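Local coordinates for protein cellulase (Bacteroides salanitronis, PDB 6WQY) that probably hydrolyses internal beta-1,4-glycosidic bonds of cellulose and related polysaccharides through its TIM-barrel GH5_4 endoglucanase domain, which has broad substrate specificity, at residues Ile132-Ala136 and Arg191-Leu196; Ala171-Ile175 and Leu196-Asn200; Asn200-Val204 and Leu219-Gly223. One frame throughout, in Å; residues are numbered along the deposited sequence. Where two conformers were deposited one is given.

Contact 1. Residues Ile132-Ala136 and Arg191-Leu196; sequences IKDAA and RQYAVL
The short helix 132-135 packs against the first turns of helix 191-209. Both are helical in backbone, with Ala136 N to Ile132 O at 3.1 Å on one side, and Val195 N to Arg191 O at 2.8 Å and Leu196 N to Gln192 O at 3.0 Å on the other. The backbones come nearest at Ala136 and Gln192, whose CA atoms are 5.4 Å apart; together the segments bury 332 Å². Apolar packing centres on Ile132 and Val195, both directed toward the opposite segment. Ile132, chi1 t and chi2 p, places CD1 3.3 Å from Val195 CG1 and 3.6 Å from Gln192 O. Ala135 CB meets Val195 CG1 at 4.1 Å, Ala136 CB lies 4.2 Å from Val195 CG2, and Ala136 CB touches Gln192 CG at 3.7 Å. Arg191, with chi1 t, brings CG to 3.4 Å from Ala136 O. Polar links run through water: one molecule joins Lys133 O (2.9 Å) to Gln192 NE2 (3.0 Å), a second joins Ala135 O (2.7 Å) to Arg191 NH2 (2.8 Å). Gln192 OE1 is hydrogen-bonded to Tyr224 OH, and Arg191 NH1 forms a salt bridge with Glu198. This helix-to-helix packing sits at the C-terminal end of the barrel strands, helix 132-135 following strand 114-118. With no direct hydrogen bond across it, the contact relies on small and branched apolar side chains, flanked by two water bridges.

Contact 2. Residues Ala171-Ile175 and Leu196-Asn200; sequences AMNEI and LNEWN
This is a buried, chiefly apolar contact between the loop that leaves barrel strand 167-170 and the middle of helix 191-209. Ala171 has helical angles and Met172 is fully extended (-167/180); Asn173 (-104/-101) then turns the chain, and Glu174 and Ile175 are extended again. CA atoms approach at Ala171 and Asn200 (6.5 Å) and at Ile175 and Leu196 (7.8 Å). Met172, chi1 p and chi2 t, sets SD 3.9 Å from Leu196 CD1 and 3.8 Å from Trp199 CE3. Met172 SD is 5.1 Å from the Trp199 six-membered ring centroid, 76° off the normal: a Met-aromatic contact at the ring edge. Ile175 CG1 meets Leu196 CD1, and Ile175 CG2 meets Trp199 CZ3, each at 4.0 Å. Asn173 and Glu174, out of reach of 196-200, match the GH5 Asn-Glu motif; Glu174, beside Glu309, is consistent with its acid/base. Asn200 ND2 is hydrogen-bonded to Pro222 O; Asn200 OD1, 3.6 Å from Ala171 CB, is buried without a partner. With no hydrogen bond between the segments, sulfur, methyl and ring packing holds them.

Contact 3. Residues Asn200-Val204 and Leu219-Gly223; sequences NQVFV and LGVPG
Phe203 is at the apolar centre, where helix 191-209 of the TIM barrel lies against strand 219-222, the strand it leads into, within a beta-alpha-beta crossover from strand 167-170. Phe203, chi1 t (155°) and chi2 77°, brings CE2 to 3.8 Å from Leu219 CB, 3.9 Å from Val221 CG1 and 3.7 Å from Gly220 O. Leu219 and Val221 both point toward the helix, whereas a CB on the intervening Gly220 would point away, as strand geometry dictates. Val204 extends this layer: CG2 is 4.3 Å from Leu219 CD1 and equally far from Val221 CG1. Beyond the segments, Phe203 stacks edge-to-face on Trp153 of the preceding helix 139-159. The short segment axes run at 168°, nearly antiparallel, and approach to 9.4 Å, with CA atoms paired as Asn200 with Val221 (6.1 Å) and Val204 with Leu219 (7.7 Å); Val204 N bonds to Asn200 O at 3.0 Å. At the polar edge, Asn200 (chi1 m) directs its amide toward the C-terminal end of the strand: CG lies 3.8 Å from Val221 CB and OD1 3.5 Å from Pro222 CD. Asn200 ND2 donates a hydrogen bond to Pro222 O at 2.9 Å, with an N-H...O angle of 146°.

How the contacts relate
From the N terminus, the chain passes strand 114-118 and enters contact 1 at 132-136, then runs through helix 139-159 and strand 167-170. The loop 171-175 opens contact 2 before contact 1 closes on 191-196, so these two cross, sharing Leu196. Contact 2 closes at 196-200, and contact 3 opens on 200-204 and closes on strand 219-222, 15 residues beyond Val204; contacts 1 and 3 are in series. Helix 191-209 serves all three, along successive turns. Bridging atoms join them: Trp199 also packs on Ile132 and Ala135, and Ala171 N probably bonds to Gly220 O at 2.9 Å, linking the fourth and fifth barrel strands.

Contact 1. Residues Ile132-Ala136 and Arg191-Leu196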
loop_
_atom_site.group_PDB
_atom_site.type_symbol
_atom_site.label_atom_id
_atom_site.label_comp_id
_atom_site.label_asym_id
_atom_site.label_seq_id
_atom_site.Cartn_x
_atom_site.Cartn_y
_atom_site.Cartn_z
ATOM N N ILE A 132 -11.347 12.063 9.354
ATOM C CA ILE A 132 -11.226 13.223 8.469
ATOM C C ILE A 132 -12.513 14.034 8.435
ATOM O O ILE A 132 -12.475 15.263 8.301
ATOM C CB ILE A 132 -10.788 12.773 7.061
ATOM C CG1 ILE A 132 -10.467 13.959 6.146
ATOM C CG2 ILE A 132 -11.863 11.901 6.407
ATOM C CD1 ILE A 132 -9.171 14.664 6.482
ATOM N N LYS A 133 -13.668 13.379 8.524
ATOM C CA LYS A 133 -14.921 14.108 8.391
ATOM C C LYS A 133 -15.043 15.171 9.470
ATOM O O LYS A 133 -15.307 16.344 9.183
ATOM C CB LYS A 133 -16.112 13.154 8.444
ATOM C CG LYS A 133 -17.420 13.863 8.072
ATOM C CD LYS A 133 -18.625 12.925 7.969
ATOM C CE LYS A 133 -19.004 12.345 9.325
ATOM N NZ LYS A 133 -20.164 11.406 9.253
ATOM N N ASP A 134 -14.831 14.774 10.727
ATOM C CA ASP A 134 -14.961 15.712 11.835
ATOM C C ASP A 134 -13.724 16.575 12.010
ATOM O O ASP A 134 -13.842 17.712 12.468
ATOM C CB ASP A 134 -15.298 14.955 13.115
ATOM C CG ASP A 134 -16.631 14.238 13.027
ATOM O OD1 ASP A 134 -17.638 14.889 12.673
ATOM O OD2 ASP A 134 -16.659 13.016 13.293
ATOM N N ALA A 135 -12.543 16.083 11.642
ATOM C CA ALA A 135 -11.362 16.930 11.723
ATOM C C ALA A 135 -11.497 18.137 10.814
ATOM O O ALA A 135 -10.988 19.219 11.138
ATOM C CB ALA A 135 -10.113 16.151 11.330
ATOM N N ALA A 136 -12.199 17.999 9.691
ATOM C CA ALA A 136 -12.350 19.098 8.755
ATOM C C ALA A 136 -13.375 20.124 9.212
ATOM O O ALA A 136 -13.422 21.217 8.640
ATOM C CB ALA A 136 -12.747 18.553 7.375
ATOM N N ARG A 191 -11.568 21.574 2.066
ATOM C CA ARG A 191 -11.053 21.468 3.429
ATOM C C ARG A 191 -10.557 20.061 3.739
ATOM O O ARG A 191 -9.473 19.896 4.309
ATOM C CB ARG A 191 -12.100 21.908 4.444
ATOM C CG ARG A 191 -11.596 21.894 5.870
ATOM C CD ARG A 191 -10.363 22.765 6.080
ATOM N NE ARG A 191 -9.894 22.693 7.457
ATOM C CZ ARG A 191 -8.627 22.803 7.819
ATOM N NH1 ARG A 191 -7.667 23.000 6.914
ATOM N NH2 ARG A 191 -8.300 22.692 9.104
ATOM N N GLN A 192 -11.347 19.035 3.433
ATOM C CA GLN A 192 -10.878 17.689 3.723
ATOM C C GLN A 192 -9.558 17.403 3.009
ATOM O O GLN A 192 -8.659 16.784 3.598
ATOM C CB GLN A 192 -11.916 16.644 3.346
ATOM C CG GLN A 192 -13.094 16.574 4.290
ATOM C CD GLN A 192 -14.047 15.463 3.899
ATOM O OE1 GLN A 192 -13.653 14.538 3.169
ATOM N NE2 GLN A 192 -15.274 15.517 4.343
ATOM N N TYR A 193 -9.409 17.814 1.739
ATOM C CA TYR A 193 -8.136 17.572 1.064
ATOM C C TYR A 193 -6.995 18.269 1.794
ATOM O O TYR A 193 -5.884 17.717 1.923
ATOM C CB TYR A 193 -8.173 18.051 -0.387
ATOM C CG TYR A 193 -9.224 17.387 -1.244
ATOM C CD1 TYR A 193 -9.462 16.032 -1.179
ATOM C CD2 TYR A 193 -10.000 18.137 -2.115
ATOM C CE1 TYR A 193 -10.443 15.439 -1.955
ATOM C CE2 TYR A 193 -10.980 17.564 -2.898
ATOM C CZ TYR A 193 -11.199 16.202 -2.816
ATOM O OH TYR A 193 -12.175 15.574 -3.554
ATOM N N ALA A 194 -7.245 19.487 2.270
ATOM C CA ALA A 194 -6.219 20.239 2.973
ATOM C C ALA A 194 -5.859 19.569 4.290
ATOM O O ALA A 194 -4.684 19.513 4.662
ATOM C CB ALA A 194 -6.684 21.674 3.218
ATOM N N VAL A 195 -6.857 19.062 5.014
ATOM C CA VAL A 195 -6.584 18.379 6.275
ATOM C C VAL A 195 -5.712 17.151 6.056
ATOM O O VAL A 195 -4.753 16.926 6.805
ATOM C CB VAL A 195 -7.900 18.038 6.992
ATOM C CG1 VAL A 195 -7.643 17.113 8.168
ATOM C CG2 VAL A 195 -8.594 19.308 7.451
ATOM N N LEU A 196 -6.013 16.344 5.036
ATOM C CA LEU A 196 -5.174 15.179 4.773
ATOM C C LEU A 196 -3.743 15.608 4.462
ATOM O O LEU A 196 -2.773 14.993 4.932
ATOM C CB LEU A 196 -5.767 14.347 3.639
ATOM C CG LEU A 196 -4.948 13.122 3.257
ATOM C CD1 LEU A 196 -4.664 12.185 4.421
ATOM C CD2 LEU A 196 -5.663 12.346 2.146
HETATM O O HOH W 1 -16.006 17.316 6.578
HETATM O O HOH W 2 -10.428 21.877 10.798
#

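Contact 2. Residues Ala171-Ile175 and Leu196-Asn200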
loop_
_atom_site.group_PDB
_atom_site.type_symbol
_atom_site.label_atom_id
_atom_site.label_comp_id
_atom_site.label_asym_id
_atom_site.label_seq_id
_atom_site.Cartn_x
_atom_site.Cartn_y
_atom_site.Cartn_z
ATOM N N ALA A 171 2.280 6.758 5.886
ATOM C CA ALA A 171 1.630 7.522 6.950
ATOM C C ALA A 171 0.321 6.901 7.402
ATOM O O ALA A 171 0.022 6.876 8.604
ATOM C CB ALA A 171 1.346 8.923 6.425
ATOM N N MET A 172 -0.509 6.501 6.435
ATOM C CA MET A 172 -1.863 6.000 6.654
ATOM C C MET A 172 -2.302 5.366 5.348
ATOM O O MET A 172 -1.544 5.333 4.370
ATOM C CB MET A 172 -2.804 7.082 7.161
ATOM C CG MET A 172 -2.980 8.254 6.271
ATOM S SD MET A 172 -3.562 9.716 7.181
ATOM C CE MET A 172 -1.980 10.298 7.803
ATOM N N ASN A 173 -3.531 4.832 5.347
ATOM C CA ASN A 173 -4.017 3.975 4.271
ATOM C C ASN A 173 -4.981 4.718 3.349
ATOM O O ASN A 173 -4.523 5.482 2.488
ATOM C CB ASN A 173 -4.598 2.683 4.861
ATOM C CG ASN A 173 -5.050 1.738 3.786
ATOM O OD1 ASN A 173 -4.357 1.579 2.782
ATOM N ND2 ASN A 173 -6.217 1.131 3.962
ATOM N N GLU A 174 -6.295 4.515 3.518
ATOM C CA GLU A 174 -7.325 5.030 2.616
ATOM C C GLU A 174 -8.217 5.964 3.412
ATOM O O GLU A 174 -9.087 5.528 4.163
ATOM C CB GLU A 174 -8.142 3.884 2.020
ATOM C CG GLU A 174 -7.358 3.033 1.063
ATOM C CD GLU A 174 -8.146 1.911 0.421
ATOM O OE1 GLU A 174 -9.267 1.592 0.901
ATOM O OE2 GLU A 174 -7.676 1.335 -0.601
ATOM N N ILE A 175 -7.984 7.254 3.266
ATOM C CA ILE A 175 -8.667 8.267 4.060
ATOM C C ILE A 175 -9.831 8.838 3.255
ATOM O O ILE A 175 -9.654 9.364 2.145
ATOM C CB ILE A 175 -7.680 9.365 4.480
ATOM C CG1 ILE A 175 -6.544 8.767 5.337
ATOM C CG2 ILE A 175 -8.407 10.491 5.201
ATOM C CD1 ILE A 175 -6.984 8.015 6.586
ATOM N N LEU A 196 -6.013 16.344 5.036
ATOM C CA LEU A 196 -5.174 15.179 4.773
ATOM C C LEU A 196 -3.743 15.608 4.462
ATOM O O LEU A 196 -2.773 14.993 4.932
ATOM C CB LEU A 196 -5.767 14.347 3.639
ATOM C CG LEU A 196 -4.948 13.122 3.257
ATOM C CD1 LEU A 196 -4.664 12.185 4.421
ATOM C CD2 LEU A 196 -5.663 12.346 2.146
ATOM N N ASN A 197 -3.582 16.670 3.682
ATOM C CA ASN A 197 -2.237 17.164 3.418
ATOM C C ASN A 197 -1.541 17.609 4.702
ATOM O O ASN A 197 -0.330 17.384 4.868
ATOM C CB ASN A 197 -2.272 18.284 2.380
ATOM C CG ASN A 197 -2.536 17.769 0.968
ATOM O OD1 ASN A 197 -2.006 16.732 0.565
ATOM N ND2 ASN A 197 -3.339 18.492 0.208
ATOM N N GLU A 198 -2.283 18.231 5.625
ATOM C CA GLU A 198 -1.724 18.609 6.916
ATOM C C GLU A 198 -1.296 17.381 7.709
ATOM O O GLU A 198 -0.238 17.388 8.360
ATOM C CB GLU A 198 -2.756 19.399 7.741
ATOM C CG GLU A 198 -3.116 20.763 7.200
ATOM C CD GLU A 198 -4.288 21.449 7.922
ATOM O OE1 GLU A 198 -4.736 20.992 9.011
ATOM O OE2 GLU A 198 -4.773 22.483 7.388
ATOM N N TRP A 199 -2.121 16.331 7.702
ATOM C CA TRP A 199 -1.782 15.117 8.432
ATOM C C TRP A 199 -0.506 14.486 7.901
ATOM O O TRP A 199 0.341 14.019 8.680
ATOM C CB TRP A 199 -2.920 14.109 8.321
ATOM C CG TRP A 199 -4.170 14.458 9.074
ATOM C CD1 TRP A 199 -4.391 15.524 9.886
ATOM C CD2 TRP A 199 -5.377 13.698 9.066
ATOM N NE1 TRP A 199 -5.676 15.457 10.399
ATOM C CE2 TRP A 199 -6.300 14.347 9.894
ATOM C CE3 TRP A 199 -5.757 12.518 8.428
ATOM C CZ2 TRP A 199 -7.590 13.848 10.105
ATOM C CZ3 TRP A 199 -7.029 12.030 8.631
ATOM C CH2 TRP A 199 -7.922 12.685 9.468
ATOM N N ASN A 200 -0.347 14.453 6.574
ATOM C CA ASN A 200 0.880 13.900 6.020
ATOM C C ASN A 200 2.089 14.707 6.473
ATOM O O ASN A 200 3.158 14.136 6.742
ATOM C CB ASN A 200 0.803 13.830 4.499
ATOM C CG ASN A 200 -0.031 12.658 4.007
ATOM O OD1 ASN A 200 -0.175 11.643 4.698
ATOM N ND2 ASN A 200 -0.557 12.785 2.792
#

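Contact 3. Residues Asn200-Val204 and Leu219-Gly223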
loop_
_atom_site.group_PDB
_atom_site.type_symbol
_atom_site.label_atom_id
_atom_site.label_comp_id
_atom_site.label_asym_id
_atom_site.label_seq_id
_atom_site.Cartn_x
_atom_site.Cartn_y
_atom_site.Cartn_z
ATOM N N ASN A 200 -0.347 14.453 6.574
ATOM C CA ASN A 200 0.880 13.900 6.020
ATOM C C ASN A 200 2.089 14.707 6.473
ATOM O O ASN A 200 3.158 14.136 6.742
ATOM C CB ASN A 200 0.803 13.830 4.499
ATOM C CG ASN A 200 -0.031 12.658 4.007
ATOM O OD1 ASN A 200 -0.175 11.643 4.698
ATOM N ND2 ASN A 200 -0.557 12.785 2.792
ATOM N N GLN A 201 1.944 16.030 6.556
ATOM C CA GLN A 201 3.043 16.862 7.044
ATOM C C GLN A 201 3.371 16.551 8.502
ATOM O O GLN A 201 4.548 16.503 8.888
ATOM C CB GLN A 201 2.700 18.343 6.888
ATOM C CG GLN A 201 3.862 19.271 7.224
ATOM C CD GLN A 201 4.952 19.183 6.183
ATOM O OE1 GLN A 201 4.778 19.639 5.055
ATOM N NE2 GLN A 201 6.072 18.565 6.533
ATOM N N VAL A 202 2.346 16.354 9.334
ATOM C CA VAL A 202 2.561 15.984 10.734
ATOM C C VAL A 202 3.349 14.686 10.839
ATOM O O VAL A 202 4.269 14.566 11.660
ATOM C CB VAL A 202 1.209 15.902 11.470
ATOM C CG1 VAL A 202 1.360 15.203 12.814
ATOM C CG2 VAL A 202 0.605 17.292 11.645
ATOM N N PHE A 203 2.978 13.691 10.031
ATOM C CA PHE A 203 3.697 12.419 9.985
ATOM C C PHE A 203 5.151 12.616 9.598
ATOM O O PHE A 203 6.053 12.128 10.292
ATOM C CB PHE A 203 2.977 11.491 8.994
ATOM C CG PHE A 203 3.837 10.425 8.369
ATOM C CD1 PHE A 203 4.200 9.278 9.064
ATOM C CD2 PHE A 203 4.250 10.555 7.061
ATOM C CE1 PHE A 203 4.968 8.293 8.454
ATOM C CE2 PHE A 203 5.017 9.571 6.456
ATOM C CZ PHE A 203 5.358 8.433 7.157
ATOM N N VAL A 204 5.407 13.323 8.495
ATOM C CA VAL A 204 6.794 13.522 8.074
ATOM C C VAL A 204 7.586 14.195 9.186
ATOM O O VAL A 204 8.680 13.748 9.560
ATOM C CB VAL A 204 6.856 14.329 6.765
ATOM C CG1 VAL A 204 8.299 14.696 6.423
ATOM C CG2 VAL A 204 6.224 13.571 5.613
ATOM N N LEU A 219 9.634 7.543 2.852
ATOM C CA LEU A 219 8.310 7.557 3.446
ATOM C C LEU A 219 7.256 7.606 2.349
ATOM O O LEU A 219 7.464 8.230 1.298
ATOM C CB LEU A 219 8.120 8.775 4.352
ATOM C CG LEU A 219 9.235 9.041 5.362
ATOM C CD1 LEU A 219 8.933 10.317 6.140
ATOM C CD2 LEU A 219 9.442 7.875 6.309
ATOM N N GLY A 220 6.114 6.961 2.604
ATOM C CA GLY A 220 4.965 7.017 1.712
ATOM C C GLY A 220 3.876 7.905 2.296
ATOM O O GLY A 220 3.600 7.847 3.492
ATOM N N VAL A 221 3.260 8.708 1.435
ATOM C CA VAL A 221 2.190 9.626 1.821
ATOM C C VAL A 221 1.064 9.532 0.800
ATOM O O VAL A 221 1.319 9.657 -0.405
ATOM C CB VAL A 221 2.708 11.069 1.988
ATOM C CG1 VAL A 221 3.449 11.204 3.311
ATOM C CG2 VAL A 221 3.608 11.482 0.827
ATOM N N PRO A 222 -0.189 9.321 1.237
ATOM C CA PRO A 222 -1.273 9.128 0.275
ATOM C C PRO A 222 -2.071 10.385 -0.027
ATOM O O PRO A 222 -2.096 11.356 0.736
ATOM C CB PRO A 222 -2.170 8.104 0.985
ATOM C CG PRO A 222 -2.057 8.506 2.442
ATOM C CD PRO A 222 -0.584 8.899 2.597
ATOM N N GLY A 223 -2.787 10.330 -1.153
ATOM C CA GLY A 223 -3.863 11.246 -1.438
ATOM C C GLY A 223 -5.195 10.682 -0.985
ATOM O O GLY A 223 -5.299 9.576 -0.449
#